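Local coordinates for sulfur oxidation protein soxB (Thermus thermophilus, PDB 2WDC), which binds two manganese ions and, as a member of the 5'-nucleotidase family, probably works as a hydrolase in the bacterial sulfur-oxidation pathway, at residues N51-K56 against I551-R556; R374-S379 against G463-R468; A444-I449 against E484-V489; W381-G386 against V540-E545. All blocks are in the same frame, centred on the assembly; numbering follows the deposited sequence. Where two conformers were deposited one is given.

Starting from the N terminus, the loop 51-56 that follows strand 29-34 waits nearly 500 residues for its partner, 551-556, so contact 1 closes the longest loop and the other three nest inside it. Contact 2 joins 374-379 to 463-468. Contact 4 starts just downstream at 381-386 on helix 380-392 and ends at 540-545, crossing contact 2. Contact 3, between helix 439-453 and strand 486-491, crosses contact 2 as well but lies nested within contact 4. Contact 2 is the hub: Asp375 touches Asn51 and Tyr555 of contact 1, Val466 packs on Ile449 of contact 3, and Arg468 forms a salt bridge with Asp382 of contact 4.

Contact 1: residues N51-K56 against I551-R556; sequences NLIAPK and IGRNYR
Arg553 bends at its second torsion (chi2 -75°) and reaches across to Ala54, where NH2 donates to the backbone O at 2.8 Å. The bond is almost straight, 176°, and the acceptor lies in the guanidinium plane. A water links the pair a second time, accepting from Arg553 NE and from Ala54 N. NH1 turns back to Gly552 O, approaching from above that carbonyl plane, and Asp479 adds a salt bridge to NH2 while also taking the backbone N of Lys56. At Asn554 the backbone O meets Asn51 OD1 only through a second water. This is the seam where the chain after strand 548-550, at the end of the C-terminal part, returns to a loop of the N-terminal part, which carries the metal ligands. Tyr555 then turns one ring face to the Asn51 amide. The two planes are only 16° apart, and ND2 sits 3.1 Å above the ring plane, offset toward the CE1-CZ side of the ring. Ile53 CD1 touches the ring edge at CD1, 4.4 Å away, while the Tyr555 hydroxyl and Asn51 ND2 both bond to the carboxylate of Asp375. Arg556 is gripped at both backbone polar atoms by the Asn51 amide: its N donates to OD1 on an in-plane lone pair at 2.9 Å, and its O accepts from ND2, also at 2.9 Å. Its guanidinium forms a salt bridge with Glu68.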
loop_
_atom_site.group_PDB
_atom_site.type_symbol
_atom_site.label_atom_id
_atom_site.label_comp_id
_atom_site.label_asym_id
_atom_site.label_seq_id
_atom_site.Cartn_x
_atom_site.Cartn_y
_atom_site.Cartn_z
ATOM N N ASN A 51 7.086 8.129 10.499
ATOM C CA ASN A 51 6.807 7.363 11.716
ATOM C C ASN A 51 6.013 6.109 11.435
ATOM O O ASN A 51 5.065 6.132 10.649
ATOM C CB ASN A 51 6.027 8.193 12.742
ATOM C CG ASN A 51 6.702 9.499 13.061
ATOM O OD1 ASN A 51 7.504 9.590 14.007
ATOM N ND2 ASN A 51 6.382 10.530 12.281
ATOM N N LEU A 52 6.399 5.026 12.112
ATOM C CA LEU A 52 5.675 3.760 12.090
ATOM C C LEU A 52 5.646 3.360 13.562
ATOM O O LEU A 52 6.501 2.612 14.032
ATOM C CB LEU A 52 6.380 2.700 11.237
ATOM C CG LEU A 52 6.234 2.900 9.731
ATOM C CD1 LEU A 52 7.136 1.927 8.994
ATOM C CD2 LEU A 52 4.767 2.687 9.320
ATOM N N ILE A 53 4.715 3.961 14.297
ATOM C CA ILE A 53 4.609 3.785 15.744
ATOM C C ILE A 53 4.058 2.424 16.136
ATOM O O ILE A 53 3.066 1.956 15.592
ATOM C CB ILE A 53 3.801 4.922 16.358
ATOM C CG1 ILE A 53 4.468 6.254 16.027
ATOM C CG2 ILE A 53 3.669 4.737 17.875
ATOM C CD1 ILE A 53 3.573 7.463 16.218
ATOM N N ALA A 54 4.727 1.794 17.088
ATOM C CA ALA A 54 4.327 0.476 17.551
ATOM C C ALA A 54 4.250 0.481 19.060
ATOM O O ALA A 54 4.944 1.268 19.721
ATOM C CB ALA A 54 5.362 -0.540 17.124
ATOM N N PRO A 55 3.407 -0.397 19.623
ATOM C CA PRO A 55 3.406 -0.574 21.076
ATOM C C PRO A 55 4.759 -1.214 21.367
ATOM O O PRO A 55 5.373 -1.808 20.472
ATOM C CB PRO A 55 2.274 -1.589 21.303
ATOM C CG PRO A 55 2.224 -2.385 20.033
ATOM C CD PRO A 55 2.625 -1.438 18.923
ATOM N N LYS A 56 5.256 -1.062 22.590
ATOM C CA LYS A 56 6.589 -1.566 22.917
ATOM C C LYS A 56 6.948 -2.976 22.433
ATOM O O LYS A 56 8.040 -3.188 21.916
ATOM C CB LYS A 56 6.901 -1.399 24.416
ATOM C CG LYS A 56 7.335 0.015 24.778
ATOM C CD LYS A 56 7.773 0.122 26.246
ATOM C CE LYS A 56 6.723 -0.451 27.174
ATOM N NZ LYS A 56 7.111 -0.307 28.613
ATOM N N ILE A 551 3.084 9.897 23.639
ATOM C CA ILE A 551 3.765 9.554 24.874
ATOM C C ILE A 551 4.763 8.445 24.611
ATOM O O ILE A 551 4.441 7.456 23.958
ATOM C CB ILE A 551 2.751 9.102 25.952
ATOM C CG1 ILE A 551 1.692 10.179 26.175
ATOM C CG2 ILE A 551 3.470 8.770 27.262
ATOM C CD1 ILE A 551 2.265 11.506 26.559
ATOM N N GLY A 552 5.965 8.588 25.159
ATOM C CA GLY A 552 6.982 7.556 25.070
ATOM C C GLY A 552 7.733 7.439 23.760
ATOM O O GLY A 552 8.531 6.507 23.586
ATOM N N ARG A 553 7.488 8.367 22.836
ATOM C CA ARG A 553 8.163 8.340 21.541
ATOM C C ARG A 553 8.498 9.735 21.071
ATOM O O ARG A 553 7.799 10.701 21.387
ATOM C CB ARG A 553 7.246 7.734 20.455
ATOM C CG ARG A 553 6.572 6.417 20.815
ATOM C CD ARG A 553 7.524 5.256 20.768
ATOM N NE ARG A 553 6.755 4.030 20.930
ATOM C CZ ARG A 553 6.335 3.555 22.101
ATOM N NH1 ARG A 553 6.652 4.181 23.232
ATOM N NH2 ARG A 553 5.578 2.468 22.139
ATOM N N ASN A 554 9.523 9.819 20.230
ATOM C CA ASN A 554 9.873 11.060 19.577
ATOM C C ASN A 554 9.147 11.044 18.234
ATOM O O ASN A 554 9.362 10.139 17.426
ATOM C CB ASN A 554 11.380 11.101 19.340
ATOM C CG ASN A 554 12.153 11.322 20.624
ATOM O OD1 ASN A 554 11.712 12.080 21.488
ATOM N ND2 ASN A 554 13.265 10.608 20.788
ATOM N N TYR A 555 8.275 12.020 18.015
ATOM C CA TYR A 555 7.525 12.104 16.763
ATOM C C TYR A 555 8.374 12.840 15.733
ATOM O O TYR A 555 8.842 13.952 15.984
ATOM C CB TYR A 555 6.175 12.790 16.983
ATOM C CG TYR A 555 5.352 12.748 15.742
ATOM C CD1 TYR A 555 4.653 11.598 15.394
ATOM C CD2 TYR A 555 5.421 13.786 14.821
ATOM C CE1 TYR A 555 3.989 11.509 14.176
ATOM C CE2 TYR A 555 4.775 13.706 13.608
ATOM C CZ TYR A 555 4.072 12.560 13.280
ATOM O OH TYR A 555 3.449 12.483 12.052
ATOM N N ARG A 556 8.648 12.181 14.600
ATOM C CA ARG A 556 9.575 12.730 13.624
ATOM C C ARG A 556 8.908 13.380 12.424
ATOM O O ARG A 556 7.820 12.980 12.007
ATOM C CB ARG A 556 10.533 11.636 13.132
ATOM C CG ARG A 556 11.358 10.980 14.240
ATOM C CD ARG A 556 12.358 11.955 14.870
ATOM N NE ARG A 556 13.270 12.520 13.879
ATOM C CZ ARG A 556 14.355 11.896 13.425
ATOM N NH1 ARG A 556 14.684 10.695 13.893
ATOM N NH2 ARG A 556 15.109 12.462 12.489
HETATM O O HOH W 1 7.303 8.410 16.578
HETATM O O HOH W 2 7.064 3.385 18.173
#

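Contact 2: residues R374-S379 against G463-R468; sequences RDTLYS and GGDVSR
Arg468 starts with CG opposite its carbonyl carbon (chi1 -65°) and then folds sharply at chi2 (80°), a turn that carries the guanidinium in among the backbone carbonyls of Asp375 and Thr376. Two nitrogens come end-on to a single atom: NH2 lies 2.8 Å and NH1 3.0 Å from Asp375 O, both from the same face of that carbonyl, with the oxygen in the guanidinium plane. NH1 also donates to Val466 O at 2.9 Å and, weakly, to Thr376 O at 3.2 Å. Tyr378 N lies over one face of the group, toward its rim. NE holds a salt bridge to Asp382 and NH2 bonds to Lys373 O, so every nitrogen of this buried group has an acceptor. With a leucine in place of Arg468 both guanidinium donors to Asp375 O are gone, which would probably leave that buried carbonyl short of partners and cost the Asp382 carboxylate one of its two salt-bridge partners, Lys373 remaining. Beside this grip the backbones meet directly, Val466 N donating to Thr376 O at 2.9 Å. Next to it two side chains run alongside each other, Leu377 CD2 3.7 Å from Val466 CG2. Asp465, held by Arg405, reaches Asp375 N through a water. Asp375 OD2, besides bonding to the Tyr555 hydroxyl, accepts from Leu377 N in an Asx turn and from Tyr378 N in an Asx motif, and Ser379 follows as the N-cap of helix 380-392. At its start the turn comes near the dimanganese site: the Arg374 side chain lies about 4 Å from that of His288, a manganese ligand.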
loop_
_atom_site.group_PDB
_atom_site.type_symbol
_atom_site.label_atom_id
_atom_site.label_comp_id
_atom_site.label_asym_id
_atom_site.label_seq_id
_atom_site.Cartn_x
_atom_site.Cartn_y
_atom_site.Cartn_z
ATOM N N ARG A 374 2.245 9.012 3.690
ATOM C CA ARG A 374 2.417 7.929 4.645
ATOM C C ARG A 374 2.980 8.338 5.996
ATOM O O ARG A 374 3.974 9.068 6.072
ATOM C CB ARG A 374 3.246 6.799 4.038
ATOM C CG ARG A 374 2.536 6.028 2.916
ATOM C CD ARG A 374 3.557 5.262 2.049
ATOM N NE ARG A 374 4.159 4.106 2.729
ATOM C CZ ARG A 374 5.302 3.532 2.342
ATOM N NH1 ARG A 374 5.785 2.487 3.003
ATOM N NH2 ARG A 374 5.981 4.021 1.310
ATOM N N ASP A 375 2.338 7.828 7.050
ATOM C CA ASP A 375 2.737 8.066 8.432
ATOM C C ASP A 375 1.699 7.397 9.308
ATOM O O ASP A 375 0.530 7.303 8.923
ATOM C CB ASP A 375 2.729 9.555 8.773
ATOM C CG ASP A 375 3.350 9.841 10.133
ATOM O OD1 ASP A 375 4.581 9.680 10.247
ATOM O OD2 ASP A 375 2.613 10.212 11.087
ATOM N N THR A 376 2.072 7.045 10.532
ATOM C CA THR A 376 1.076 6.477 11.442
ATOM C C THR A 376 -0.061 7.461 11.719
ATOM O O THR A 376 -1.234 7.075 11.789
ATOM C CB THR A 376 1.719 6.096 12.795
ATOM O OG1 THR A 376 2.776 5.158 12.572
ATOM C CG2 THR A 376 0.660 5.448 13.705
ATOM N N LEU A 377 0.291 8.728 11.919
ATOM C CA LEU A 377 -0.643 9.715 12.440
ATOM C C LEU A 377 -0.964 10.966 11.670
ATOM O O LEU A 377 -2.043 11.540 11.868
ATOM C CB LEU A 377 -0.135 10.190 13.812
ATOM C CG LEU A 377 0.142 9.125 14.868
ATOM C CD1 LEU A 377 0.776 9.784 16.104
ATOM C CD2 LEU A 377 -1.163 8.414 15.230
ATOM N N TYR A 378 -0.005 11.470 10.893
ATOM C CA TYR A 378 -0.157 12.789 10.306
ATOM C C TYR A 378 0.668 12.943 9.041
ATOM O O TYR A 378 1.764 12.379 8.941
ATOM C CB TYR A 378 0.364 13.818 11.345
ATOM C CG TYR A 378 0.598 15.187 10.753
ATOM C CD1 TYR A 378 -0.426 16.122 10.695
ATOM C CD2 TYR A 378 1.827 15.520 10.185
ATOM C CE1 TYR A 378 -0.248 17.346 10.075
ATOM C CE2 TYR A 378 2.015 16.750 9.556
ATOM C CZ TYR A 378 0.975 17.659 9.521
ATOM O OH TYR A 378 1.143 18.880 8.894
ATOM N N SER A 379 0.153 13.698 8.075
ATOM C CA SER A 379 0.891 13.958 6.844
ATOM C C SER A 379 0.563 15.340 6.298
ATOM O O SER A 379 -0.507 15.890 6.566
ATOM C CB SER A 379 0.596 12.895 5.776
ATOM O OG SER A 379 -0.617 13.181 5.086
ATOM N N GLY A 463 -2.841 -3.925 9.397
ATOM C CA GLY A 463 -1.945 -3.229 8.499
ATOM C C GLY A 463 -2.295 -1.809 8.105
ATOM O O GLY A 463 -1.793 -1.316 7.095
ATOM N N GLY A 464 -3.105 -1.134 8.913
ATOM C CA GLY A 464 -3.505 0.231 8.618
ATOM C C GLY A 464 -2.932 1.260 9.575
ATOM O O GLY A 464 -2.219 0.915 10.530
ATOM N N ASP A 465 -3.196 2.528 9.273
ATOM C CA ASP A 465 -2.728 3.653 10.086
ATOM C C ASP A 465 -3.913 4.424 10.670
ATOM O O ASP A 465 -5.059 4.001 10.511
ATOM C CB ASP A 465 -1.841 4.578 9.245
ATOM C CG ASP A 465 -0.539 3.917 8.843
ATOM O OD1 ASP A 465 0.063 3.243 9.699
ATOM O OD2 ASP A 465 -0.108 4.071 7.685
ATOM N N VAL A 466 -3.637 5.519 11.378
ATOM C CA VAL A 466 -4.686 6.281 12.054
ATOM C C VAL A 466 -5.223 7.431 11.219
ATOM O O VAL A 466 -4.451 8.259 10.731
ATOM C CB VAL A 466 -4.193 6.835 13.404
ATOM C CG1 VAL A 466 -5.352 7.481 14.190
ATOM C CG2 VAL A 466 -3.535 5.741 14.229
ATOM N N SER A 467 -6.552 7.477 11.081
ATOM C CA SER A 467 -7.245 8.573 10.418
ATOM C C SER A 467 -6.670 9.918 10.879
ATOM O O SER A 467 -6.398 10.124 12.078
ATOM C CB SER A 467 -8.731 8.514 10.791
ATOM O OG SER A 467 -9.459 9.567 10.182
ATOM N N ARG A 468 -6.478 10.821 9.919
ATOM C CA ARG A 468 -5.949 12.157 10.191
ATOM C C ARG A 468 -7.132 13.091 10.349
ATOM O O ARG A 468 -7.960 13.195 9.441
ATOM C CB ARG A 468 -5.084 12.625 9.025
ATOM C CG ARG A 468 -3.812 11.795 8.824
ATOM C CD ARG A 468 -4.075 10.483 8.070
ATOM N NE ARG A 468 -2.855 10.069 7.395
ATOM C CZ ARG A 468 -1.904 9.314 7.945
ATOM N NH1 ARG A 468 -2.076 8.746 9.140
ATOM N NH2 ARG A 468 -0.788 9.088 7.258
HETATM O O HOH W 3 -0.081 6.051 5.915
HETATM O O HOH W 4 1.987 3.163 11.396
HETATM O O HOH W 5 -4.212 10.873 13.622
#

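Contact 3: residues A444-I449 against E484-V489; sequences AVLEDI and ERVREV
Glu447, midway along helix 439-453, and Val486, the first residue of strand 486-491, bring their CA atoms within 5.6 Å of each other. This is a helix packed against the start of a sheet strand within the C-terminal domain of the 5'-nucleotidase family, at the point where the chain leaves a loop to pair with strand 472-476. The Glu447 side chain leaves with CG opposite its backbone N (chi1 -168°) and bends at chi2 (76°), which swings the carboxylate to the N-H groups at the loop-to-strand junction. OE2 accepts from Arg485 N at 2.8 Å through its syn lone pair. OE1 accepts from Val486 N at 2.9 Å, on the syn side too but with the donor well out of the carboxylate plane. Gly483 N adds a bond to OE2, and Lys443, one turn earlier in the helix, forms a salt bridge with OE1, which would be expected to stabilise the negative charge in this buried spot. An alanine at Glu447 would probably leave the amides of Arg485 and Val486 without their acceptor and Lys443 without its counter-charge. Apolar contact completes the join: Val486 and the glutamate stem run antiparallel, and the valine CG2 sits 3.9 Å from Leu446 CB, while Tyr474 packs on the same valine. Arg485 runs extended along the helix, its CB 3.3 Å from Glu447 OE2. At its end, NH1, which also bonds to Thr482 OG1, donates to a water that in turn donates to Glu447 O and, at 2.7 Å, to Glu447 OE2.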
loop_
_atom_site.group_PDB
_atom_site.type_symbol
_atom_site.label_atom_id
_atom_site.label_comp_id
_atom_site.label_asym_id
_atom_site.label_seq_id
_atom_site.Cartn_x
_atom_site.Cartn_y
_atom_site.Cartn_z
ATOM N N ALA A 444 -14.317 8.313 20.587
ATOM C CA ALA A 444 -14.457 6.872 20.427
ATOM C C ALA A 444 -13.882 6.371 19.110
ATOM O O ALA A 444 -13.279 5.300 19.053
ATOM C CB ALA A 444 -15.916 6.453 20.583
ATOM N N VAL A 445 -14.070 7.151 18.048
ATOM C CA VAL A 445 -13.533 6.782 16.746
ATOM C C VAL A 445 -12.013 6.641 16.840
ATOM O O VAL A 445 -11.445 5.634 16.414
ATOM C CB VAL A 445 -13.953 7.820 15.671
ATOM C CG1 VAL A 445 -12.976 7.828 14.500
ATOM C CG2 VAL A 445 -15.381 7.546 15.205
ATOM N N LEU A 446 -11.353 7.639 17.418
ATOM C CA LEU A 446 -9.899 7.595 17.547
ATOM C C LEU A 446 -9.433 6.461 18.452
ATOM O O LEU A 446 -8.457 5.764 18.161
ATOM C CB LEU A 446 -9.357 8.933 18.039
ATOM C CG LEU A 446 -9.450 10.052 16.998
ATOM C CD1 LEU A 446 -9.050 11.369 17.639
ATOM C CD2 LEU A 446 -8.558 9.730 15.791
ATOM N N GLU A 447 -10.136 6.259 19.560
ATOM C CA GLU A 447 -9.760 5.185 20.466
ATOM C C GLU A 447 -9.902 3.812 19.796
ATOM O O GLU A 447 -9.046 2.943 19.948
ATOM C CB GLU A 447 -10.582 5.260 21.756
ATOM C CG GLU A 447 -10.069 4.350 22.875
ATOM C CD GLU A 447 -8.816 4.885 23.563
ATOM O OE1 GLU A 447 -8.750 6.094 23.861
ATOM O OE2 GLU A 447 -7.964 4.051 23.918
ATOM N N ASP A 448 -10.996 3.616 19.061
ATOM C CA ASP A 448 -11.251 2.347 18.390
ATOM C C ASP A 448 -10.160 2.076 17.351
ATOM O O ASP A 448 -9.600 0.975 17.290
ATOM C CB ASP A 448 -12.637 2.376 17.732
ATOM C CG ASP A 448 -13.045 1.035 17.171
ATOM O OD1 ASP A 448 -12.516 0.007 17.638
ATOM O OD2 ASP A 448 -13.969 1.008 16.331
ATOM N N ILE A 449 -9.836 3.095 16.561
ATOM C CA ILE A 449 -8.775 2.949 15.569
ATOM C C ILE A 449 -7.455 2.617 16.262
ATOM O O ILE A 449 -6.740 1.715 15.838
ATOM C CB ILE A 449 -8.626 4.207 14.728
ATOM C CG1 ILE A 449 -9.831 4.377 13.802
ATOM C CG2 ILE A 449 -7.354 4.125 13.889
ATOM C CD1 ILE A 449 -9.918 5.773 13.209
ATOM N N GLU A 484 -7.813 4.096 27.045
ATOM C CA GLU A 484 -6.940 5.128 27.582
ATOM C C GLU A 484 -5.840 5.598 26.632
ATOM O O GLU A 484 -4.987 6.395 27.019
ATOM C CB GLU A 484 -6.326 4.651 28.904
ATOM C CG GLU A 484 -7.366 4.202 29.929
ATOM C CD GLU A 484 -6.746 3.610 31.182
ATOM O OE1 GLU A 484 -5.533 3.816 31.400
ATOM O OE2 GLU A 484 -7.472 2.939 31.951
ATOM N N ARG A 485 -5.844 5.109 25.393
ATOM C CA ARG A 485 -4.801 5.514 24.447
ATOM C C ARG A 485 -4.930 6.945 23.940
ATOM O O ARG A 485 -3.926 7.608 23.674
ATOM C CB ARG A 485 -4.728 4.555 23.256
ATOM C CG ARG A 485 -4.281 3.155 23.607
ATOM C CD ARG A 485 -3.923 2.369 22.346
ATOM N NE ARG A 485 -3.408 1.045 22.666
ATOM C CZ ARG A 485 -4.174 -0.031 22.821
ATOM N NH1 ARG A 485 -5.492 0.066 22.681
ATOM N NH2 ARG A 485 -3.625 -1.201 23.126
ATOM N N VAL A 486 -6.163 7.405 23.763
ATOM C CA VAL A 486 -6.425 8.738 23.240
ATOM C C VAL A 486 -6.909 9.625 24.365
ATOM O O VAL A 486 -7.875 9.299 25.050
ATOM C CB VAL A 486 -7.488 8.672 22.118
ATOM C CG1 VAL A 486 -7.931 10.065 21.706
ATOM C CG2 VAL A 486 -6.966 7.884 20.936
ATOM N N ARG A 487 -6.246 10.755 24.566
ATOM C CA ARG A 487 -6.671 11.663 25.620
ATOM C C ARG A 487 -6.414 13.125 25.295
ATOM O O ARG A 487 -5.832 13.453 24.256
ATOM C CB ARG A 487 -6.077 11.268 26.973
ATOM C CG ARG A 487 -4.585 11.482 27.095
ATOM C CD ARG A 487 -4.134 11.288 28.532
ATOM N NE ARG A 487 -2.821 11.874 28.779
ATOM C CZ ARG A 487 -1.681 11.192 28.741
ATOM N NH1 ARG A 487 -0.532 11.803 28.986
ATOM N NH2 ARG A 487 -1.693 9.895 28.464
ATOM N N GLU A 488 -6.919 14.001 26.154
ATOM C CA GLU A 488 -6.793 15.442 25.972
ATOM C C GLU A 488 -7.136 15.890 24.561
ATOM O O GLU A 488 -6.397 16.652 23.931
ATOM C CB GLU A 488 -5.398 15.912 26.380
ATOM C CG GLU A 488 -5.027 15.464 27.787
ATOM C CD GLU A 488 -3.580 15.742 28.128
ATOM O OE1 GLU A 488 -3.107 16.859 27.829
ATOM O OE2 GLU A 488 -2.913 14.840 28.681
ATOM N N VAL A 489 -8.284 15.438 24.080
ATOM C CA VAL A 489 -8.751 15.831 22.764
ATOM C C VAL A 489 -9.245 17.265 22.811
ATOM O O VAL A 489 -9.971 17.652 23.735
ATOM C CB VAL A 489 -9.863 14.907 22.244
ATOM C CG1 VAL A 489 -10.264 15.322 20.830
ATOM C CG2 VAL A 489 -9.422 13.459 22.280
HETATM O O HOH W 6 -7.333 2.234 22.093
#

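Contact 4: residues W381-G386 against V540-E545; sequences WDQLVG and VRVRPE
Gln383, Val542 and Leu384 bury most of the surface here, with the valine pushed up against two successive residues of the helix. The contact lays the first turns of helix 380-392, which belongs to the C-terminal domain of the 5'-nucleotidase family, against the extended link that runs from strand 539-540 to strand 548-550, and no direct hydrogen bond crosses it. Val542 does the central work with its two methyls. CG1, opposite the backbone N (chi1 -175°), goes to Gln383, and CG2 goes to Leu384. The glutamine chain is stretched out, chi2 near 170°, and heads counter to the valine, so that CG1 follows it from CB to the amide and comes 3.7 Å from CD. Leu384 meets the other methyl with the base of its side chain, CB standing 3.9 Å from Val542 CG2. The Leu384 and Val540 side chains cross at about a right angle, CD1 of the leucine 3.9 Å from CG2 of the valine, though the leucine was modelled in two conformers and this touch is less certain. Around the three, Val540 leans on Leu534 of helix 526-537, and Leu384 on Leu371. The polar end of Gln383 is tied on both sides of its amide: NE2 donates to Glu387 OE2, one turn on in the same helix, and OE1 bonds to the hydroxyl of Tyr378. That same hydroxyl also bonds to Glu545 N, so it joins the glutamine to the link. A water makes a second bridge, donating to Gln383 OE1 at 3.0 Å and to Glu545 O at 2.6 Å.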
loop_
_atom_site.group_PDB
_atom_site.type_symbol
_atom_site.label_atom_id
_atom_site.label_comp_id
_atom_site.label_asym_id
_atom_site.label_seq_id
_atom_site.Cartn_x
_atom_site.Cartn_y
_atom_site.Cartn_z
ATOM N N TRP A 381 0.107 16.053 3.115
ATOM C CA TRP A 381 -0.939 15.895 2.110
ATOM C C TRP A 381 -2.303 15.886 2.798
ATOM O O TRP A 381 -3.220 16.586 2.360
ATOM C CB TRP A 381 -0.786 14.599 1.295
ATOM C CG TRP A 381 -2.037 14.297 0.501
ATOM C CD1 TRP A 381 -2.999 13.381 0.810
ATOM C CD2 TRP A 381 -2.542 15.050 -0.614
ATOM N NE1 TRP A 381 -4.043 13.458 -0.105
ATOM C CE2 TRP A 381 -3.779 14.476 -0.987
ATOM C CE3 TRP A 381 -2.039 16.124 -1.370
ATOM C CZ2 TRP A 381 -4.541 14.969 -2.049
ATOM C CZ3 TRP A 381 -2.791 16.603 -2.438
ATOM C CH2 TRP A 381 -4.025 16.023 -2.768
ATOM N N ASP A 382 -2.461 15.096 3.860
ATOM C CA ASP A 382 -3.773 15.027 4.514
ATOM C C ASP A 382 -4.162 16.362 5.138
ATOM O O ASP A 382 -5.352 16.705 5.195
ATOM C CB ASP A 382 -3.853 13.874 5.522
ATOM C CG ASP A 382 -3.786 12.524 4.845
ATOM O OD1 ASP A 382 -4.544 12.304 3.878
ATOM O OD2 ASP A 382 -2.892 11.724 5.199
ATOM N N GLN A 383 -3.171 17.140 5.572
ATOM C CA GLN A 383 -3.472 18.461 6.122
ATOM C C GLN A 383 -3.991 19.356 4.993
ATOM O O GLN A 383 -4.944 20.116 5.181
ATOM C CB GLN A 383 -2.259 19.122 6.786
ATOM C CG GLN A 383 -2.591 20.552 7.230
ATOM C CD GLN A 383 -1.531 21.187 8.106
ATOM O OE1 GLN A 383 -0.881 20.519 8.902
ATOM N NE2 GLN A 383 -1.419 22.507 8.023
ATOM N N LEU A 384 -3.367 19.262 3.819
ATOM C CA LEU A 384 -3.814 20.041 2.669
ATOM C C LEU A 384 -5.282 19.727 2.386
ATOM O O LEU A 384 -6.093 20.633 2.180
ATOM C CB LEU A 384 -2.957 19.746 1.430
ATOM C CG LEU A 384 -3.339 20.482 0.144
ATOM C CD1 LEU A 384 -2.157 20.497 -0.819
ATOM C CD2 LEU A 384 -4.576 19.869 -0.516
ATOM N N VAL A 385 -5.637 18.446 2.390
ATOM C CA VAL A 385 -7.024 18.050 2.137
ATOM C C VAL A 385 -7.957 18.646 3.203
ATOM O O VAL A 385 -9.014 19.195 2.869
ATOM C CB VAL A 385 -7.162 16.511 2.014
ATOM C CG1 VAL A 385 -8.641 16.139 1.836
ATOM C CG2 VAL A 385 -6.354 15.989 0.825
ATOM N N GLY A 386 -7.548 18.602 4.471
ATOM C CA GLY A 386 -8.318 19.207 5.544
ATOM C C GLY A 386 -8.525 20.695 5.299
ATOM O O GLY A 386 -9.640 21.201 5.445
ATOM N N VAL A 540 0.115 26.348 -2.964
ATOM C CA VAL A 540 -0.094 25.930 -1.586
ATOM C C VAL A 540 1.249 25.852 -0.876
ATOM O O VAL A 540 2.283 25.698 -1.520
ATOM C CB VAL A 540 -0.864 24.604 -1.478
ATOM C CG1 VAL A 540 -2.278 24.769 -2.009
ATOM C CG2 VAL A 540 -0.146 23.505 -2.214
ATOM N N ARG A 541 1.218 25.995 0.444
ATOM C CA ARG A 541 2.430 25.932 1.251
ATOM C C ARG A 541 2.102 25.387 2.631
ATOM O O ARG A 541 2.016 26.122 3.612
ATOM C CB ARG A 541 3.106 27.300 1.348
ATOM C CG ARG A 541 4.414 27.260 2.133
ATOM C CD ARG A 541 5.088 28.618 2.203
ATOM N NE ARG A 541 6.373 28.523 2.886
ATOM C CZ ARG A 541 7.520 28.250 2.275
ATOM N NH1 ARG A 541 7.545 28.065 0.964
ATOM N NH2 ARG A 541 8.644 28.171 2.974
ATOM N N VAL A 542 1.907 24.078 2.687
ATOM C CA VAL A 542 1.566 23.403 3.926
ATOM C C VAL A 542 2.812 23.121 4.750
ATOM O O VAL A 542 3.677 22.354 4.333
ATOM C CB VAL A 542 0.812 22.098 3.628
ATOM C CG1 VAL A 542 0.354 21.446 4.925
ATOM C CG2 VAL A 542 -0.359 22.370 2.706
ATOM N N ARG A 543 2.892 23.721 5.929
ATOM C CA ARG A 543 4.027 23.469 6.811
ATOM C C ARG A 543 3.666 22.306 7.736
ATOM O O ARG A 543 2.534 22.212 8.211
ATOM C CB ARG A 543 4.362 24.716 7.636
ATOM C CG ARG A 543 4.723 25.944 6.805
ATOM C CD ARG A 543 6.231 26.068 6.575
ATOM N NE ARG A 543 6.989 24.985 7.198
ATOM C CZ ARG A 543 8.317 24.918 7.223
ATOM N NH1 ARG A 543 8.921 23.895 7.813
ATOM N NH2 ARG A 543 9.041 25.876 6.659
ATOM N N PRO A 544 4.618 21.393 7.980
ATOM C CA PRO A 544 4.237 20.290 8.866
ATOM C C PRO A 544 3.906 20.792 10.266
ATOM O O PRO A 544 4.766 21.337 10.955
ATOM C CB PRO A 544 5.498 19.414 8.912
ATOM C CG PRO A 544 6.314 19.833 7.745
ATOM C CD PRO A 544 6.018 21.282 7.543
ATOM N N GLU A 545 2.652 20.617 10.672
ATOM C CA GLU A 545 2.196 21.019 12.002
ATOM C C GLU A 545 1.406 19.868 12.623
ATOM O O GLU A 545 0.178 19.867 12.651
ATOM C CB GLU A 545 1.351 22.287 11.911
ATOM C CG GLU A 545 2.133 23.466 11.346
ATOM C CD GLU A 545 1.460 24.803 11.587
ATOM O OE1 GLU A 545 0.225 24.888 11.428
ATOM O OE2 GLU A 545 2.173 25.778 11.909
HETATM O O HOH W 7 -2.165 20.430 11.574
#